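Local structure of phosphoserine phosphatase (Thermococcus onnurineus, 4AP9) at residues L57-F71 with R123-R135. The protein probably hydrolyses L-phosphoserine to L-serine and phosphate, the last step of serine biosynthesis, as a magnesium-dependent phosphatase of the haloacid dehalogenase superfamily. Numbering follows the deposited sequence.
Sequences LKRVGLIRGIDEGTF and RAIFEDGKFQGIR
Glu68 lies flat along Phe126: its CG sits over the ring centre, 3.7 Å from the centroid, and the carboxylate beyond it stacks on the same ring, the planes 10° apart. The extended chain, with CG anti to the backbone N (chi1 -169°), makes this overlay possible. Phe126 in turn drives its edge at the face of Phe71, CZ coming 3.6 Å from Phe71 CG in a T-shaped pair. Phe131 completes the aromatic cluster, nearly parallel to Phe71 but slid aside. Ile63 CD1 makes a CH-pi contact over one face of Phe131, while Val60 O meets the ring edge. With an alanine here instead of Phe126, the Phe71 face is likely to lose the edge that meets it, and the Glu68 chain the ring it lies on. Gly65 N, Phe131 N and Glu68 N donate hydrogen bonds to Phe131 O, Ile66 O and Gly129 O. Lys130 NZ bridges to Asp67 OD1 at 2.9 Å, on the anti side of the carboxylate, whose OD2 caps the next helix through Gly69 N. Thus helix 52-62, the type II turn 63-66 and the start of helix 68-73 are fastened to a hairpin closed by the type I' turn 127-130; a second subunit's parallel strand continues the sheet beyond 130-135. Phe25 and, edge-to-face, Phe105 also meet Phe71. Main-chain bonds fix the register, rings fill the space between, and the ion pair sits by the hairpin turn.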
ATOM      1  N   LEU A  57      18.776 -11.392 -25.940  1.00 16.06           N
ATOM      2  CA  LEU A  57      18.391 -12.693 -26.475  1.00 17.50           C
ATOM      3  C   LEU A  57      18.963 -12.914 -27.867  1.00 17.00           C
ATOM      4  O   LEU A  57      19.220 -14.050 -28.262  1.00 18.36           O
ATOM      5  CB  LEU A  57      16.876 -12.872 -26.474  1.00 16.88           C
ATOM      6  CG  LEU A  57      16.263 -12.882 -25.074  1.00 20.50           C
ATOM      7  CD1 LEU A  57      14.791 -13.230 -25.164  1.00 21.55           C
ATOM      8  CD2 LEU A  57      17.012 -13.874 -24.156  1.00 19.14           C
ATOM      9  N   LYS A  58      19.164 -11.833 -28.618  1.00 15.01           N
ATOM     10  CA  LYS A  58      19.825 -11.957 -29.924  1.00 16.45           C
ATOM     11  C   LYS A  58      21.294 -12.375 -29.775  1.00 18.79           C
ATOM     12  O   LYS A  58      21.815 -13.162 -30.572  1.00 15.85           O
ATOM     13  CB  LYS A  58      19.722 -10.656 -30.734  1.00 17.37           C
ATOM     14  CG  LYS A  58      18.353 -10.402 -31.367  1.00 22.57           C
ATOM     15  CD  LYS A  58      18.372  -9.139 -32.230  1.00 22.02           C
ATOM     16  CE  LYS A  58      17.212  -9.120 -33.238  1.00 27.44           C
ATOM     17  NZ  LYS A  58      15.872  -9.383 -32.631  1.00 26.64           N
ATOM     18  N   ARG A  59      21.965 -11.836 -28.762  1.00 17.18           N
ATOM     19  CA  ARG A  59      23.335 -12.238 -28.456  1.00 15.35           C
ATOM     20  C   ARG A  59      23.360 -13.707 -28.029  1.00 16.88           C
ATOM     21  O   ARG A  59      24.207 -14.484 -28.468  1.00 15.50           O
ATOM     22  CB  ARG A  59      23.928 -11.340 -27.364  1.00 16.88           C
ATOM     23  CG  ARG A  59      24.371  -9.957 -27.891  1.00 14.89           C
ATOM     24  CD  ARG A  59      24.884  -9.042 -26.796  1.00 15.78           C
ATOM     25  NE  ARG A  59      23.785  -8.434 -26.043  1.00 19.96           N
ATOM     26  CZ  ARG A  59      23.823  -8.132 -24.755  1.00 17.25           C
ATOM     27  NH1 ARG A  59      24.901  -8.382 -24.032  1.00 22.70           N
ATOM     28  NH2 ARG A  59      22.770  -7.593 -24.179  1.00 19.67           N
ATOM     29  N   VAL A  60      22.412 -14.088 -27.183  1.00 13.84           N
ATOM     30  CA  VAL A  60      22.339 -15.466 -26.705  1.00 15.70           C
ATOM     31  C   VAL A  60      22.189 -16.433 -27.878  1.00 16.31           C
ATOM     32  O   VAL A  60      22.834 -17.480 -27.920  1.00 16.79           O
ATOM     33  CB  VAL A  60      21.187 -15.642 -25.729  1.00 14.39           C
ATOM     34  CG1 VAL A  60      20.826 -17.130 -25.566  1.00 15.79           C
ATOM     35  CG2 VAL A  60      21.562 -15.016 -24.410  1.00 12.60           C
ATOM     36  N   GLY A  61      21.347 -16.046 -28.831  1.00 17.95           N
ATOM     37  CA  GLY A  61      21.102 -16.821 -30.025  1.00 18.16           C
ATOM     38  C   GLY A  61      22.356 -17.032 -30.848  1.00 19.29           C
ATOM     39  O   GLY A  61      22.566 -18.112 -31.407  1.00 20.32           O
ATOM     40  N   LEU A  62      23.195 -16.004 -30.912  1.00 19.62           N
ATOM     41  CA  LEU A  62      24.409 -16.059 -31.712  1.00 17.16           C
ATOM     42  C   LEU A  62      25.510 -16.948 -31.120  1.00 19.80           C
ATOM     43  O   LEU A  62      26.488 -17.246 -31.804  1.00 20.90           O
ATOM     44  CB  LEU A  62      24.952 -14.650 -31.986  1.00 15.65           C
ATOM     45  CG  LEU A  62      24.121 -13.789 -32.945  1.00 19.80           C
ATOM     46  CD1 LEU A  62      24.423 -12.312 -32.784  1.00 18.92           C
ATOM     47  CD2 LEU A  62      24.358 -14.225 -34.374  1.00 20.73           C
ATOM     48  N   ILE A  63      25.374 -17.359 -29.862  1.00 16.95           N
ATOM     49  CA  ILE A  63      26.336 -18.318 -29.325  1.00 16.33           C
ATOM     50  C   ILE A  63      25.734 -19.693 -29.045  1.00 17.78           C
ATOM     51  O   ILE A  63      26.358 -20.536 -28.402  1.00 16.89           O
ATOM     52  CB  ILE A  63      27.122 -17.787 -28.086  1.00 19.09           C
ATOM     53  CG1 ILE A  63      26.188 -17.483 -26.910  1.00 16.38           C
ATOM     54  CG2 ILE A  63      27.982 -16.578 -28.460  1.00 16.57           C
ATOM     55  CD1 ILE A  63      26.904 -17.388 -25.560  1.00 16.60           C
ATOM     56  N   ARG A  64      24.522 -19.921 -29.538  1.00 17.42           N
ATOM     57  CA  ARG A  64      23.919 -21.246 -29.420  1.00 19.61           C
ATOM     58  C   ARG A  64      24.914 -22.270 -29.956  1.00 19.56           C
ATOM     59  O   ARG A  64      25.517 -22.055 -31.011  1.00 16.64           O
ATOM     60  CB  ARG A  64      22.608 -21.316 -30.196  1.00 21.83           C
ATOM     61  CG  ARG A  64      21.725 -22.487 -29.807  1.00 28.01           C
ATOM     62  CD  ARG A  64      20.556 -22.606 -30.753  1.00 35.50           C
ATOM     63  NE  ARG A  64      21.014 -22.824 -32.121  1.00 42.41           N
ATOM     64  CZ  ARG A  64      20.336 -22.470 -33.208  1.00 48.46           C
ATOM     65  NH1 ARG A  64      19.158 -21.868 -33.094  1.00 44.52           N
ATOM     66  NH2 ARG A  64      20.844 -22.714 -34.411  1.00 51.67           N
ATOM     67  N   GLY A  65      25.105 -23.359 -29.214  1.00 17.46           N
ATOM     68  CA  GLY A  65      25.962 -24.443 -29.655  1.00 21.23           C
ATOM     69  C   GLY A  65      27.403 -24.381 -29.182  1.00 20.58           C
ATOM     70  O   GLY A  65      28.128 -25.375 -29.274  1.00 19.65           O
ATOM     71  N   ILE A  66      27.833 -23.229 -28.675  1.00 18.22           N
ATOM     72  CA  ILE A  66      29.222 -23.089 -28.283  1.00 18.90           C
ATOM     73  C   ILE A  66      29.532 -24.074 -27.148  1.00 20.07           C
ATOM     74  O   ILE A  66      28.702 -24.307 -26.271  1.00 17.46           O
ATOM     75  CB  ILE A  66      29.559 -21.621 -27.909  1.00 21.41           C
ATOM     76  CG1 ILE A  66      31.066 -21.376 -27.998  1.00 23.39           C
ATOM     77  CG2 ILE A  66      29.025 -21.256 -26.534  1.00 19.89           C
ATOM     78  CD1 ILE A  66      31.407 -19.952 -28.358  1.00 26.70           C
ATOM     79  N   ASP A  67      30.706 -24.691 -27.188  1.00 17.45           N
ATOM     80  CA  ASP A  67      31.029 -25.720 -26.211  1.00 18.76           C
ATOM     81  C   ASP A  67      31.122 -25.162 -24.794  1.00 17.68           C
ATOM     82  O   ASP A  67      31.592 -24.048 -24.596  1.00 16.46           O
ATOM     83  CB  ASP A  67      32.341 -26.415 -26.573  1.00 19.18           C
ATOM     84  CG  ASP A  67      32.581 -27.645 -25.735  1.00 18.71           C
ATOM     85  OD1 ASP A  67      31.924 -28.670 -26.016  1.00 21.59           O
ATOM     86  OD2 ASP A  67      33.395 -27.579 -24.787  1.00 19.07           O
ATOM     87  N   GLU A  68      30.690 -25.943 -23.809  1.00 16.68           N
ATOM     88  CA  GLU A  68      30.830 -25.543 -22.411  1.00 16.07           C
ATOM     89  C   GLU A  68      32.285 -25.198 -22.033  1.00 17.97           C
ATOM     90  O   GLU A  68      32.536 -24.289 -21.243  1.00 17.28           O
ATOM     91  CB  GLU A  68      30.288 -26.640 -21.491  1.00 15.38           C
ATOM     92  CG  GLU A  68      30.140 -26.211 -20.046  1.00 17.49           C
ATOM     93  CD  GLU A  68      29.313 -27.202 -19.248  1.00 25.75           C
ATOM     94  OE1 GLU A  68      29.016 -28.291 -19.790  1.00 25.08           O
ATOM     95  OE2 GLU A  68      28.957 -26.891 -18.088  1.00 23.68           O
ATOM     96  N   GLY A  69      33.249 -25.920 -22.594  1.00 17.26           N
ATOM     97  CA  GLY A  69      34.644 -25.644 -22.287  1.00 16.58           C
ATOM     98  C   GLY A  69      35.087 -24.263 -22.748  1.00 19.06           C
ATOM     99  O   GLY A  69      35.810 -23.560 -22.029  1.00 19.15           O
ATOM    100  N   THR A  70      34.652 -23.875 -23.944  1.00 17.36           N
ATOM    101  CA  THR A  70      34.969 -22.563 -24.502  1.00 18.92           C
ATOM    102  C   THR A  70      34.353 -21.490 -23.624  1.00 18.96           C
ATOM    103  O   THR A  70      34.966 -20.456 -23.343  1.00 18.85           O
ATOM    104  CB  THR A  70      34.400 -22.410 -25.928  1.00 19.56           C
ATOM    105  OG1 THR A  70      34.920 -23.444 -26.769  1.00 24.92           O
ATOM    106  CG2 THR A  70      34.745 -21.047 -26.518  1.00 22.47           C
ATOM    107  N   PHE A  71      33.122 -21.758 -23.201  1.00 19.05           N
ATOM    108  CA  PHE A  71      32.349 -20.865 -22.353  1.00 17.87           C
ATOM    109  C   PHE A  71      33.068 -20.673 -21.022  1.00 18.39           C
ATOM    110  O   PHE A  71      33.316 -19.547 -20.594  1.00 17.09           O
ATOM    111  CB  PHE A  71      30.968 -21.498 -22.117  1.00 19.04           C
ATOM    112  CG  PHE A  71      29.924 -20.553 -21.582  1.00 20.79           C
ATOM    113  CD1 PHE A  71      29.741 -20.400 -20.222  1.00 23.49           C
ATOM    114  CD2 PHE A  71      29.088 -19.869 -22.449  1.00 23.47           C
ATOM    115  CE1 PHE A  71      28.771 -19.546 -19.731  1.00 19.32           C
ATOM    116  CE2 PHE A  71      28.108 -19.019 -21.960  1.00 21.21           C
ATOM    117  CZ  PHE A  71      27.964 -18.858 -20.594  1.00 17.65           C
ATOM    118  N   ARG A 123      22.092 -17.514 -15.315  1.00 11.86           N
ATOM    119  CA  ARG A 123      22.782 -18.799 -15.447  1.00 12.22           C
ATOM    120  C   ARG A 123      22.685 -19.286 -16.876  1.00 12.47           C
ATOM    121  O   ARG A 123      21.879 -18.775 -17.661  1.00 11.27           O
ATOM    122  CB  ARG A 123      22.229 -19.850 -14.461  1.00 14.55           C
ATOM    123  CG  ARG A 123      22.712 -19.631 -13.016  1.00 14.09           C
ATOM    124  CD  ARG A 123      22.141 -20.662 -12.004  1.00 19.34           C
ATOM    125  NE  ARG A 123      22.653 -20.360 -10.669  1.00 16.69           N
ATOM    126  CZ  ARG A 123      22.058 -20.666  -9.516  1.00 20.84           C
ATOM    127  NH1 ARG A 123      20.897 -21.308  -9.497  1.00 22.76           N
ATOM    128  NH2 ARG A 123      22.633 -20.320  -8.369  1.00 18.08           N
ATOM    129  N   ALA A 124      23.515 -20.271 -17.217  1.00 13.01           N
ATOM    130  CA  ALA A 124      23.541 -20.800 -18.575  1.00 13.56           C
ATOM    131  C   ALA A 124      22.863 -22.164 -18.683  1.00 15.55           C
ATOM    132  O   ALA A 124      22.811 -22.927 -17.717  1.00 15.82           O
ATOM    133  CB  ALA A 124      24.979 -20.891 -19.054  1.00 13.93           C
ATOM    134  N   ILE A 125      22.343 -22.460 -19.867  1.00 13.63           N
ATOM    135  CA  ILE A 125      21.710 -23.741 -20.127  1.00 15.56           C
ATOM    136  C   ILE A 125      22.613 -24.539 -21.057  1.00 16.76           C
ATOM    137  O   ILE A 125      22.911 -24.112 -22.164  1.00 15.42           O
ATOM    138  CB  ILE A 125      20.325 -23.551 -20.765  1.00 15.74           C
ATOM    139  CG1 ILE A 125      19.426 -22.733 -19.835  1.00 18.07           C
ATOM    140  CG2 ILE A 125      19.666 -24.910 -21.079  1.00 18.18           C
ATOM    141  CD1 ILE A 125      18.202 -22.185 -20.511  1.00 15.78           C
ATOM    142  N   PHE A 126      23.070 -25.689 -20.582  1.00 16.54           N
ATOM    143  CA  PHE A 126      23.884 -26.572 -21.406  1.00 18.10           C
ATOM    144  C   PHE A 126      23.159 -27.885 -21.631  1.00 20.68           C
ATOM    145  O   PHE A 126      22.569 -28.440 -20.711  1.00 22.81           O
ATOM    146  CB  PHE A 126      25.255 -26.800 -20.772  1.00 18.99           C
ATOM    147  CG  PHE A 126      26.159 -25.601 -20.853  1.00 18.39           C
ATOM    148  CD1 PHE A 126      26.791 -25.283 -22.044  1.00 18.89           C
ATOM    149  CD2 PHE A 126      26.349 -24.782 -19.758  1.00 19.56           C
ATOM    150  CE1 PHE A 126      27.614 -24.178 -22.139  1.00 17.90           C
ATOM    151  CE2 PHE A 126      27.171 -23.667 -19.846  1.00 19.93           C
ATOM    152  CZ  PHE A 126      27.804 -23.370 -21.043  1.00 17.40           C
ATOM    153  N   GLU A 127      23.180 -28.354 -22.871  1.00 21.02           N
ATOM    154  CA  GLU A 127      22.628 -29.660 -23.208  1.00 23.77           C
ATOM    155  C   GLU A 127      23.703 -30.414 -23.966  1.00 25.26           C
ATOM    156  O   GLU A 127      24.176 -29.948 -25.001  1.00 24.00           O
ATOM    157  CB  GLU A 127      21.370 -29.508 -24.063  1.00 24.63           C
ATOM    158  CG  GLU A 127      20.193 -28.890 -23.300  1.00 29.11           C
ATOM    159  CD  GLU A 127      19.024 -28.495 -24.198  1.00 36.39           C
ATOM    160  OE1 GLU A 127      19.016 -28.874 -25.395  1.00 37.17           O
ATOM    161  OE2 GLU A 127      18.109 -27.795 -23.695  1.00 39.24           O
ATOM    162  N   ASP A 128      24.110 -31.559 -23.429  1.00 28.36           N
ATOM    163  CA  ASP A 128      25.187 -32.340 -24.027  1.00 29.41           C
ATOM    164  C   ASP A 128      26.422 -31.483 -24.262  1.00 27.15           C
ATOM    165  O   ASP A 128      27.061 -31.567 -25.317  1.00 25.68           O
ATOM    166  CB  ASP A 128      24.726 -32.969 -25.337  1.00 30.84           C
ATOM    167  CG  ASP A 128      23.609 -33.973 -25.133  1.00 36.65           C
ATOM    168  OD1 ASP A 128      23.572 -34.607 -24.048  1.00 32.88           O
ATOM    169  OD2 ASP A 128      22.767 -34.116 -26.049  1.00 40.42           O
ATOM    170  N   GLY A 129      26.733 -30.647 -23.274  1.00 22.55           N
ATOM    171  CA  GLY A 129      27.955 -29.867 -23.263  1.00 23.19           C
ATOM    172  C   GLY A 129      27.955 -28.663 -24.181  1.00 18.49           C
ATOM    173  O   GLY A 129      28.976 -27.997 -24.318  1.00 17.27           O
ATOM    174  N   LYS A 130      26.816 -28.375 -24.801  1.00 19.90           N
ATOM    175  CA  LYS A 130      26.719 -27.248 -25.726  1.00 17.86           C
ATOM    176  C   LYS A 130      25.708 -26.204 -25.243  1.00 17.66           C
ATOM    177  O   LYS A 130      24.627 -26.547 -24.746  1.00 16.20           O
ATOM    178  CB  LYS A 130      26.328 -27.733 -27.114  1.00 21.12           C
ATOM    179  CG  LYS A 130      27.144 -28.915 -27.611  1.00 19.56           C
ATOM    180  CD  LYS A 130      28.604 -28.543 -27.751  1.00 19.02           C
ATOM    181  CE  LYS A 130      29.371 -29.677 -28.430  1.00 23.52           C
ATOM    182  NZ  LYS A 130      30.819 -29.364 -28.552  1.00 20.35           N
ATOM    183  N   PHE A 131      26.068 -24.932 -25.401  1.00 16.23           N
ATOM    184  CA  PHE A 131      25.254 -23.829 -24.888  1.00 17.04           C
ATOM    185  C   PHE A 131      23.920 -23.765 -25.615  1.00 17.09           C
ATOM    186  O   PHE A 131      23.867 -23.689 -26.845  1.00 18.38           O
ATOM    187  CB  PHE A 131      26.015 -22.502 -25.017  1.00 15.32           C
ATOM    188  CG  PHE A 131      25.267 -21.303 -24.499  1.00 15.59           C
ATOM    189  CD1 PHE A 131      25.265 -21.000 -23.147  1.00 16.58           C
ATOM    190  CD2 PHE A 131      24.579 -20.470 -25.372  1.00 16.69           C
ATOM    191  CE1 PHE A 131      24.589 -19.878 -22.663  1.00 16.27           C
ATOM    192  CE2 PHE A 131      23.888 -19.355 -24.895  1.00 15.57           C
ATOM    193  CZ  PHE A 131      23.901 -19.062 -23.542  1.00 15.18           C
ATOM    194  N   GLN A 132      22.836 -23.791 -24.850  1.00 17.34           N
ATOM    195  CA  GLN A 132      21.502 -23.713 -25.442  1.00 18.67           C
ATOM    196  C   GLN A 132      20.773 -22.385 -25.224  1.00 19.37           C
ATOM    197  O   GLN A 132      19.970 -21.988 -26.057  1.00 23.32           O
ATOM    198  CB  GLN A 132      20.619 -24.867 -24.951  1.00 20.97           C
ATOM    199  CG  GLN A 132      20.951 -26.201 -25.580  1.00 25.66           C
ATOM    200  CD  GLN A 132      21.386 -26.067 -27.020  1.00 28.37           C
ATOM    201  OE1 GLN A 132      20.712 -25.431 -27.836  1.00 27.42           O
ATOM    202  NE2 GLN A 132      22.531 -26.660 -27.342  1.00 32.31           N
ATOM    203  N   GLY A 133      21.044 -21.706 -24.114  1.00 15.76           N
ATOM    204  CA  GLY A 133      20.349 -20.462 -23.822  1.00 15.64           C
ATOM    205  C   GLY A 133      20.621 -19.933 -22.428  1.00 13.15           C
ATOM    206  O   GLY A 133      21.532 -20.407 -21.737  1.00 14.05           O
ATOM    207  N   ILE A 134      19.842 -18.931 -22.028  1.00 11.18           N
ATOM    208  CA  ILE A 134      20.041 -18.258 -20.747  1.00 12.24           C
ATOM    209  C   ILE A 134      18.876 -18.507 -19.783  1.00 13.72           C
ATOM    210  O   ILE A 134      17.724 -18.559 -20.198  1.00 15.46           O
ATOM    211  CB  ILE A 134      20.224 -16.740 -20.952  1.00 12.85           C
ATOM    212  CG1 ILE A 134      20.617 -16.042 -19.638  1.00 13.31           C
ATOM    213  CG2 ILE A 134      18.976 -16.128 -21.567  1.00 14.04           C
ATOM    214  CD1 ILE A 134      21.110 -14.589 -19.834  1.00 12.84           C
ATOM    215  N   ARG A 135      19.195 -18.679 -18.508  1.00 12.98           N
ATOM    216  CA  ARG A 135      18.185 -18.681 -17.461  1.00 13.18           C
ATOM    217  C   ARG A 135      18.165 -17.275 -16.897  1.00 13.25           C
ATOM    218  O   ARG A 135      19.137 -16.859 -16.263  1.00 12.82           O
ATOM    219  CB  ARG A 135      18.550 -19.648 -16.328  1.00 14.04           C
ATOM    220  CG  ARG A 135      18.739 -21.106 -16.725  1.00 19.19           C
ATOM    221  CD  ARG A 135      18.705 -22.006 -15.471  1.00 22.89           C
ATOM    222  NE  ARG A 135      19.505 -23.218 -15.646  1.00 28.48           N
ATOM    223  CZ  ARG A 135      19.070 -24.314 -16.276  1.00 31.72           C
ATOM    224  NH1 ARG A 135      17.844 -24.337 -16.797  1.00 28.39           N
ATOM    225  NH2 ARG A 135      19.860 -25.381 -16.399  1.00 32.18           N
TER
HETATM  226  O   HOH W   1      21.402 -20.232 -27.561  1.00 25.99           O
HETATM  227  O   HOH W   2      31.158 -30.176 -24.154  1.00 28.47           O